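Local coordinates for protein AAC3-I (Uncultured bacterium, PDB 5HMN) that catalyses acetyl transfer from acetyl-coenzyme A to aminoglycoside antibiotics, probably at the 3-amino group, as a GNAT-fold acetyltransferase, at the interface of chains A and B. Sequence-based numbering; all coordinates share one arbitrary frame. Chains: chain A/B, AAC3-I.

Contact 1: the interface of chains A and B. Residues chain A 146-147, 149; chain B 125, 134, 143-145.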
# COMPACT_ATOMS: atom_id res chain seq x y z
N VAL A 146 -14.49 2.83 3.72
CA VAL A 146 -14.23 1.64 2.92
C VAL A 146 -14.15 0.40 3.81
O VAL A 146 -14.16 0.50 5.04
CB VAL A 146 -12.92 1.77 2.12
CG1 VAL A 146 -12.97 2.99 1.20
CG2 VAL A 146 -11.73 1.86 3.06
N LEU A 147 -14.07 -0.76 3.18
CA LEU A 147 -13.95 -2.02 3.90
C LEU A 147 -12.56 -2.62 3.73
O LEU A 147 -12.02 -2.65 2.63
CB LEU A 147 -15.02 -3.01 3.42
CG LEU A 147 -16.46 -2.60 3.71
CD1 LEU A 147 -17.41 -3.63 3.12
CD2 LEU A 147 -16.68 -2.45 5.20
N PHE A 149 -9.96 -5.96 4.43
CA PHE A 149 -9.96 -7.41 4.63
C PHE A 149 -8.53 -7.94 4.75
O PHE A 149 -7.70 -7.65 3.89
CB PHE A 149 -10.67 -8.12 3.48
CG PHE A 149 -12.10 -7.70 3.29
CD1 PHE A 149 -13.13 -8.40 3.90
CD2 PHE A 149 -12.41 -6.61 2.50
CE1 PHE A 149 -14.44 -8.01 3.73
CE2 PHE A 149 -13.72 -6.22 2.32
CZ PHE A 149 -14.74 -6.92 2.94
N ASP B 125 -14.62 -0.76 -1.45
CA ASP B 125 -15.52 0.35 -1.19
C ASP B 125 -16.88 -0.19 -0.76
O ASP B 125 -17.03 -1.38 -0.51
CB ASP B 125 -15.65 1.27 -2.41
CG ASP B 125 -16.22 0.56 -3.62
OD1 ASP B 125 -17.38 0.10 -3.55
OD2 ASP B 125 -15.52 0.48 -4.65
N ILE B 134 -17.06 -7.64 -1.89
CA ILE B 134 -17.21 -7.71 -0.44
C ILE B 134 -17.55 -9.13 -0.01
O ILE B 134 -17.05 -9.61 1.01
CB ILE B 134 -18.31 -6.74 0.04
CG1 ILE B 134 -17.97 -5.31 -0.40
CG2 ILE B 134 -18.46 -6.81 1.55
CD1 ILE B 134 -19.03 -4.31 -0.03
N ARG B 143 -13.36 -9.19 8.01
CA ARG B 143 -13.53 -7.77 7.71
C ARG B 143 -13.24 -6.82 8.86
O ARG B 143 -13.39 -7.16 10.03
CB ARG B 143 -14.96 -7.55 7.21
CG ARG B 143 -15.24 -6.17 6.65
CD ARG B 143 -16.73 -5.97 6.49
NE ARG B 143 -17.36 -7.14 5.89
CZ ARG B 143 -18.67 -7.27 5.69
NH1 ARG B 143 -19.16 -8.37 5.14
NH2 ARG B 143 -19.49 -6.28 6.04
N GLU B 144 -12.82 -5.61 8.51
CA GLU B 144 -12.70 -4.51 9.46
C GLU B 144 -13.07 -3.22 8.74
O GLU B 144 -12.59 -2.96 7.64
CB GLU B 144 -11.29 -4.42 10.03
CG GLU B 144 -11.24 -4.15 11.53
CD GLU B 144 -9.92 -3.54 11.97
OE1 GLU B 144 -9.46 -2.58 11.32
OE2 GLU B 144 -9.34 -4.02 12.97
N GLU B 145 -13.93 -2.40 9.34
CA GLU B 145 -14.33 -1.15 8.71
C GLU B 145 -13.38 -0.03 9.09
O GLU B 145 -13.20 0.28 10.27
CB GLU B 145 -15.76 -0.77 9.07
CG GLU B 145 -16.48 -0.03 7.96
CD GLU B 145 -17.61 0.85 8.46
OE1 GLU B 145 -17.71 1.05 9.69
OE2 GLU B 145 -18.40 1.35 7.62

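Contact 2: the interface of chains A and B. Residues chain A 77-78, 81; chain B 22, 25, 34-35, 88.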
# COMPACT_ATOMS: atom_id res chain seq x y z
N PHE A 77 0.06 1.64 -12.63
CA PHE A 77 0.14 0.83 -13.85
C PHE A 77 -0.82 1.32 -14.93
O PHE A 77 -0.57 1.13 -16.12
CB PHE A 77 -0.17 -0.63 -13.51
CG PHE A 77 -1.34 -0.79 -12.58
CD1 PHE A 77 -1.15 -0.82 -11.20
CD2 PHE A 77 -2.63 -0.90 -13.07
CE1 PHE A 77 -2.22 -0.96 -10.34
CE2 PHE A 77 -3.71 -1.05 -12.21
CZ PHE A 77 -3.50 -1.07 -10.84
N GLU A 78 -1.92 1.94 -14.51
CA GLU A 78 -2.92 2.43 -15.44
C GLU A 78 -2.47 3.72 -16.12
O GLU A 78 -2.84 4.00 -17.26
CB GLU A 78 -4.27 2.63 -14.73
CG GLU A 78 -4.33 3.83 -13.80
CD GLU A 78 -3.63 3.60 -12.47
OE1 GLU A 78 -3.22 2.45 -12.20
OE2 GLU A 78 -3.49 4.58 -11.70
N ARG A 81 1.83 7.79 -13.17
CA ARG A 81 1.64 8.58 -11.97
C ARG A 81 1.95 7.73 -10.75
O ARG A 81 2.09 6.52 -10.85
CB ARG A 81 0.21 9.12 -11.89
CG ARG A 81 -0.83 8.04 -11.71
CD ARG A 81 -2.24 8.56 -11.94
NE ARG A 81 -3.25 7.55 -11.65
CZ ARG A 81 -4.53 7.66 -11.96
NH1 ARG A 81 -4.97 8.75 -12.57
NH2 ARG A 81 -5.38 6.68 -11.66
N LEU B 22 -5.17 -3.95 -18.72
CA LEU B 22 -5.56 -2.58 -18.41
C LEU B 22 -6.96 -2.29 -18.94
O LEU B 22 -7.73 -1.54 -18.34
CB LEU B 22 -4.55 -1.59 -19.00
CG LEU B 22 -4.00 -0.52 -18.06
CD1 LEU B 22 -3.36 -1.15 -16.83
CD2 LEU B 22 -3.00 0.37 -18.79
N PHE B 25 -9.65 -4.09 -16.70
CA PHE B 25 -9.97 -3.24 -15.56
C PHE B 25 -11.02 -2.20 -15.95
O PHE B 25 -11.92 -1.89 -15.18
CB PHE B 25 -8.71 -2.54 -15.04
CG PHE B 25 -7.76 -3.45 -14.32
CD1 PHE B 25 -8.22 -4.52 -13.57
CD2 PHE B 25 -6.39 -3.23 -14.39
CE1 PHE B 25 -7.33 -5.35 -12.91
CE2 PHE B 25 -5.50 -4.06 -13.73
CZ PHE B 25 -5.97 -5.12 -12.99
N THR B 34 -9.85 6.14 -17.37
CA THR B 34 -8.80 6.25 -16.36
C THR B 34 -7.77 5.16 -16.58
O THR B 34 -6.57 5.38 -16.49
CB THR B 34 -9.37 6.14 -14.93
OG1 THR B 34 -10.15 7.31 -14.63
CG2 THR B 34 -8.25 6.03 -13.91
N TYR B 35 -8.27 3.96 -16.90
CA TYR B 35 -7.41 2.80 -17.07
C TYR B 35 -6.89 2.66 -18.49
O TYR B 35 -5.96 1.88 -18.73
CB TYR B 35 -8.16 1.52 -16.67
CG TYR B 35 -8.32 1.34 -15.17
CD1 TYR B 35 -7.32 0.74 -14.42
CD2 TYR B 35 -9.47 1.77 -14.52
CE1 TYR B 35 -7.46 0.56 -13.06
CE2 TYR B 35 -9.61 1.60 -13.15
CZ TYR B 35 -8.60 1.00 -12.43
OH TYR B 35 -8.74 0.82 -11.07
N ASP B 88 -5.98 -3.45 -7.27
CA ASP B 88 -7.14 -3.69 -8.11
C ASP B 88 -7.31 -5.16 -8.44
O ASP B 88 -6.34 -5.84 -8.78
CB ASP B 88 -7.04 -2.88 -9.40
CG ASP B 88 -7.49 -1.44 -9.23
OD1 ASP B 88 -8.38 -1.19 -8.39
OD2 ASP B 88 -6.95 -0.56 -9.93

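Contact 3: the interface of chains A and B. Residues chain A 34-35, 38-40; chain B 78-79, 81.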
# COMPACT_ATOMS: atom_id res chain seq x y z
N THR A 34 5.58 -6.14 18.74
CA THR A 34 5.56 -6.21 17.28
C THR A 34 6.67 -5.38 16.64
O THR A 34 7.27 -5.80 15.65
CB THR A 34 4.20 -5.74 16.73
OG1 THR A 34 3.15 -6.53 17.30
CG2 THR A 34 4.15 -5.86 15.22
N TYR A 35 6.96 -4.22 17.23
CA TYR A 35 7.88 -3.27 16.60
C TYR A 35 9.33 -3.39 17.07
O TYR A 35 10.24 -2.95 16.38
CB TYR A 35 7.38 -1.84 16.83
CG TYR A 35 6.17 -1.49 16.00
CD1 TYR A 35 6.31 -1.00 14.71
CD2 TYR A 35 4.89 -1.67 16.50
CE1 TYR A 35 5.20 -0.69 13.93
CE2 TYR A 35 3.77 -1.37 15.73
CZ TYR A 35 3.94 -0.88 14.45
OH TYR A 35 2.84 -0.57 13.69
N ASN A 38 11.24 -8.32 17.49
CA ASN A 38 11.97 -9.09 16.49
C ASN A 38 12.49 -8.20 15.37
O ASN A 38 12.11 -8.37 14.21
CB ASN A 38 11.10 -10.21 15.93
CG ASN A 38 11.91 -11.32 15.28
OD1 ASN A 38 13.04 -11.11 14.83
ND2 ASN A 38 11.33 -12.51 15.22
N ARG A 39 13.35 -7.26 15.73
CA ARG A 39 13.89 -6.28 14.79
C ARG A 39 14.69 -6.96 13.68
O ARG A 39 15.36 -7.97 13.91
CB ARG A 39 14.77 -5.27 15.52
CG ARG A 39 14.14 -4.70 16.78
CD ARG A 39 15.14 -3.86 17.56
NE ARG A 39 14.54 -3.25 18.74
CZ ARG A 39 15.20 -2.98 19.86
NH1 ARG A 39 16.49 -3.29 19.96
NH2 ARG A 39 14.58 -2.42 20.89
N PRO A 40 14.62 -6.40 12.46
CA PRO A 40 15.38 -6.91 11.31
C PRO A 40 16.88 -6.72 11.47
O PRO A 40 17.31 -6.01 12.37
CB PRO A 40 14.86 -6.06 10.15
CG PRO A 40 13.56 -5.50 10.61
CD PRO A 40 13.73 -5.29 12.08
N GLU B 78 9.47 -3.11 10.63
CA GLU B 78 9.55 -3.52 12.03
C GLU B 78 10.07 -4.95 12.15
O GLU B 78 10.66 -5.31 13.17
CB GLU B 78 8.18 -3.39 12.71
CG GLU B 78 7.14 -4.41 12.28
CD GLU B 78 6.55 -4.14 10.90
OE1 GLU B 78 6.83 -3.06 10.33
OE2 GLU B 78 5.81 -5.00 10.39
N GLN B 79 9.85 -5.74 11.11
CA GLN B 79 10.30 -7.14 11.06
C GLN B 79 10.65 -7.52 9.63
O GLN B 79 10.23 -6.85 8.69
CB GLN B 79 9.23 -8.09 11.61
CG GLN B 79 8.94 -7.95 13.10
CD GLN B 79 7.85 -8.89 13.57
OE1 GLN B 79 7.70 -9.99 13.04
NE2 GLN B 79 7.08 -8.45 14.56
N ARG B 81 9.45 -9.19 7.30
CA ARG B 81 8.25 -9.80 6.75
C ARG B 81 7.66 -8.88 5.70
O ARG B 81 8.04 -7.72 5.60
CB ARG B 81 7.23 -10.08 7.85
CG ARG B 81 6.80 -8.84 8.63
CD ARG B 81 5.92 -9.21 9.81
NE ARG B 81 5.36 -8.02 10.46
CZ ARG B 81 4.47 -8.06 11.45
NH1 ARG B 81 4.03 -9.22 11.91
NH2 ARG B 81 4.00 -6.93 11.97
O HOH W 1 10.00 -6.36 16.17

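Contact 4: the interface of chains A and B. Residues chain A 22, 25, 35, 70, 72, 87-88; chain B 77-78.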
# COMPACT_ATOMS: atom_id res chain seq x y z
N LEU A 22 11.40 2.67 15.67
CA LEU A 22 10.58 1.49 15.93
C LEU A 22 10.09 1.47 17.38
O LEU A 22 8.96 1.09 17.65
CB LEU A 22 11.35 0.22 15.61
CG LEU A 22 11.59 -0.09 14.12
CD1 LEU A 22 12.36 -1.40 13.96
CD2 LEU A 22 10.27 -0.15 13.37
N PHE A 25 7.26 3.94 17.69
CA PHE A 25 6.04 3.33 17.17
C PHE A 25 5.43 2.38 18.20
O PHE A 25 4.22 2.42 18.45
CB PHE A 25 6.32 2.57 15.86
CG PHE A 25 6.46 3.45 14.65
CD1 PHE A 25 5.86 4.70 14.61
CD2 PHE A 25 7.20 3.04 13.55
CE1 PHE A 25 5.99 5.52 13.50
CE2 PHE A 25 7.33 3.85 12.44
CZ PHE A 25 6.72 5.09 12.41
N TYR A 35 6.96 -4.22 17.23
CA TYR A 35 7.88 -3.27 16.60
C TYR A 35 9.33 -3.39 17.07
O TYR A 35 10.24 -2.95 16.38
CB TYR A 35 7.38 -1.84 16.83
CG TYR A 35 6.17 -1.49 16.00
CD1 TYR A 35 6.31 -1.00 14.71
CD2 TYR A 35 4.89 -1.67 16.50
CE1 TYR A 35 5.20 -0.69 13.93
CE2 TYR A 35 3.77 -1.37 15.73
CZ TYR A 35 3.94 -0.88 14.45
OH TYR A 35 2.84 -0.57 13.69
N ALA A 70 6.28 6.24 8.31
CA ALA A 70 6.74 5.28 7.31
C ALA A 70 5.74 5.23 6.16
O ALA A 70 4.53 5.08 6.38
CB ALA A 70 6.91 3.90 7.93
N TYR A 72 5.06 4.29 1.65
CA TYR A 72 5.46 3.58 0.43
C TYR A 72 4.96 4.33 -0.79
O TYR A 72 3.78 4.67 -0.88
CB TYR A 72 4.90 2.15 0.43
CG TYR A 72 5.43 1.26 1.54
CD1 TYR A 72 4.82 1.24 2.79
CD2 TYR A 72 6.52 0.43 1.34
CE1 TYR A 72 5.29 0.43 3.81
CE2 TYR A 72 7.00 -0.39 2.35
CZ TYR A 72 6.38 -0.38 3.58
OH TYR A 72 6.86 -1.20 4.58
N TYR A 87 1.87 4.23 5.80
CA TYR A 87 1.59 3.00 6.51
C TYR A 87 1.44 3.26 8.01
O TYR A 87 0.40 2.94 8.58
CB TYR A 87 2.68 1.96 6.27
CG TYR A 87 2.25 0.57 6.72
CD1 TYR A 87 1.65 -0.31 5.82
CD2 TYR A 87 2.40 0.16 8.04
CE1 TYR A 87 1.24 -1.57 6.24
CE2 TYR A 87 2.00 -1.09 8.45
CZ TYR A 87 1.42 -1.95 7.55
OH TYR A 87 1.02 -3.20 7.98
N ASP A 88 2.47 3.82 8.63
CA ASP A 88 2.47 4.11 10.06
C ASP A 88 2.83 5.57 10.32
O ASP A 88 3.71 6.12 9.67
CB ASP A 88 3.46 3.20 10.82
CG ASP A 88 2.92 1.80 11.08
OD1 ASP A 88 1.71 1.61 11.21
OD2 ASP A 88 3.73 0.85 11.17
N PHE B 77 9.16 -2.85 7.94
CA PHE B 77 10.35 -2.26 8.53
C PHE B 77 10.56 -2.70 9.97
O PHE B 77 11.68 -2.67 10.48
CB PHE B 77 10.25 -0.73 8.45
CG PHE B 77 8.90 -0.19 8.84
CD1 PHE B 77 7.88 -0.07 7.90
CD2 PHE B 77 8.64 0.18 10.15
CE1 PHE B 77 6.63 0.41 8.26
CE2 PHE B 77 7.40 0.67 10.52
CZ PHE B 77 6.39 0.78 9.57
N GLU B 78 9.47 -3.11 10.63
CA GLU B 78 9.55 -3.52 12.03
C GLU B 78 10.07 -4.95 12.15
O GLU B 78 10.66 -5.31 13.17
CB GLU B 78 8.18 -3.39 12.71
CG GLU B 78 7.14 -4.41 12.28
CD GLU B 78 6.55 -4.14 10.90
OE1 GLU B 78 6.83 -3.06 10.33
OE2 GLU B 78 5.81 -5.00 10.39

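Contact 1: the interface of chains A and B
Paired backbones set up this contact: A:Leu147 forms an antiparallel beta bridge with B:Glu145, and A:Phe149 does the same with B:Arg143. Both partners come from strand 142-152, so the same strand of each copy runs against its mate. The side chains fill in around this pairing. A:Leu147 spreads its two methyls over different neighbours. CD1 meets CD1 of B:Ile134 on helix 131-137 at 3.6 Å, and the two side chains cross at about a right angle. CD2 turns to the aliphatic part of the strand residues, 3.7 Å from CG of B:Glu145 and 3.7 Å from CD of B:Arg143. A:Phe149 and B:Arg143 lie side by side and point the same way. The edge carbon CE1 of the ring touches CG of the arginine at 3.5 Å. The arginine starts with CG anti to the backbone N (chi1 -171°), which lays its methylenes along the phenyl, and then bends at chi3 (-44°). The guanidinium is turned 62° from the ring, so the two planes are not stacked. CG2 of B:Ile134 sits over the rim of one guanidinium face of B:Arg143, 4.0 Å above its plane, and is also 4.0 Å from CZ of A:Phe149. The contact joins the C-terminal strands of the two copies and packs a small apolar cluster beside them, which probably helps to hold the deposited dimer together.

Contact 2: the interface of chains A and B
The loop of chain A that reaches B:Leu22 and B:Tyr35 turns in a helix-like way at A:Phe77 and A:Glu78, whose psi angles are -28° and -30°. It joins strands 64-75 and 82-91, and its docking on the second acetyltransferase copy probably helps to hold the deposited dimer. A:Phe77 points its ring into chain B. CD1 of B:Leu22 comes at the ring edge, in plane, 3.8 Å from CD2. CE2 of A:Phe77 meets CE2 of B:Phe25 at 3.8 Å, and the two side chains cross at about a right angle. CZ lies 3.6 Å from OD2 of B:Asp88, whose carboxylate stands nearly perpendicular to the phenyl. The backbone sets CB of A:Glu78 3.6 Å from CD1 of B:Tyr35. With CG between backbone N and carbonyl carbon (chi1 73°) and a bend at chi2, the carboxylate brings OE1 over the centre of the A:Phe77 ring, 3.4 Å above its plane, and OE2 towards A:Arg81. There NH2 makes a salt bridge of 2.8 Å to OE2 of A:Glu78, tilted from the guanidinium plane. The same NH2 packs on CG2 of B:Thr34. In chain B, the phenol OH of B:Tyr35 donates a 2.5 Å hydrogen bond to OD2 of B:Asp88, meeting that oxygen from above the carboxylate plane.

Contact 3: the interface of chains A and B
B:Gln79 starts with CG beside its backbone N (chi1 -67°) and then runs straight (chi2 179°), which carries its amide to the backbone carbonyl of A:Thr34. NE2 donates to A:Thr34 O at 2.9 Å. The bond is nearly straight, 171° at the hydrogen, lies in the carbonyl plane and uses a lone pair. Water 1 also reaches A:Thr34 O, at 2.8 Å. It links A:Asn38 N, 2.7 Å away, with B:Glu78 O on the other chain, so amide and water share one carbonyl in helix 32-36. CB of B:Glu78 lies 3.6 Å from CD1 of A:Tyr35. Beyond it the chain bends at chi2, which takes OE2 to B:Arg81. The arginine grips this one oxygen side-on, with NE and NH2 each at 3.1 Å on its anti side. The oxygen lies in the guanidinium plane. CD of B:Gln79 sits over the rim of one face of that guanidinium. The arginine also rests its NH2 near CG2 of A:Thr34. A:Pro40 packs its ring against the backbone, with CG 3.7 Å from CA of B:Gln79. The contact probably helps to fasten the loop of chain B to helix 32-36 of chain A and the loop that follows it in the deposited dimer.

Contact 4: the interface of chains A and B
This is a homodimer-type interface of the GNAT fold in which a loop of one copy, through B:Phe77, plugs into the other copy and so probably helps to join the two chains in the deposited assembly. The loop links strands 64-75 and 82-91 of chain B. Its receiving site is lined by helices 15-28 and 32-36 and by chain A's own strands 64-75 and 82-91. B:Phe77 enters it with CG placed between its backbone N and carbonyl carbon (chi1 44°). The phenyl is covered on both faces. CB of A:Ala70 sits over one face in a CH-pi contact, 3.9 Å from the ring centroid. OE1 of B:Glu78, from the ring's own chain, lies over the centre of the opposite face, 3.6 Å above the plane. The rim is held as well. CD2 of A:Leu22 comes in plane to CD2 of the ring at 3.6 Å. The phenol oxygen of A:Tyr72 also lies in the ring plane, at another part of the edge, 3.7 Å from CD1 of B:Phe77. CE2 of A:Phe25 reaches CE2 of B:Phe77 at 3.7 Å, the two side chains crossing at about a right angle. A:Asp88 brings its CG into the ring plane near CZ, with its carboxylate turned 88° from the phenyl. A:Tyr35 OH donates to OD2 of that aspartate at 3.0 Å, meeting it from above the carboxylate plane, and so probably fixes how the carboxylate faces the ring.

Contact 3 and contact 4 are neighbours, about 9 Å apart, and share A:Tyr35 and B:Glu78; all distances here run between C-alpha centres. Together they show one loop of chain B docking on chain A. Contact 2 shows much of the same docking with the chains exchanged, the two-fold counterpart of parts of contacts 3 and 4. It lies about 28 Å from contact 4 and 33 Å from contact 3. Each copy therefore both gives and receives the loop between strands 64-75 and 82-91. Contact 1, about 22 Å from contacts 2 and 4 and 26 Å from contact 3, adds pairing of strand 142-152.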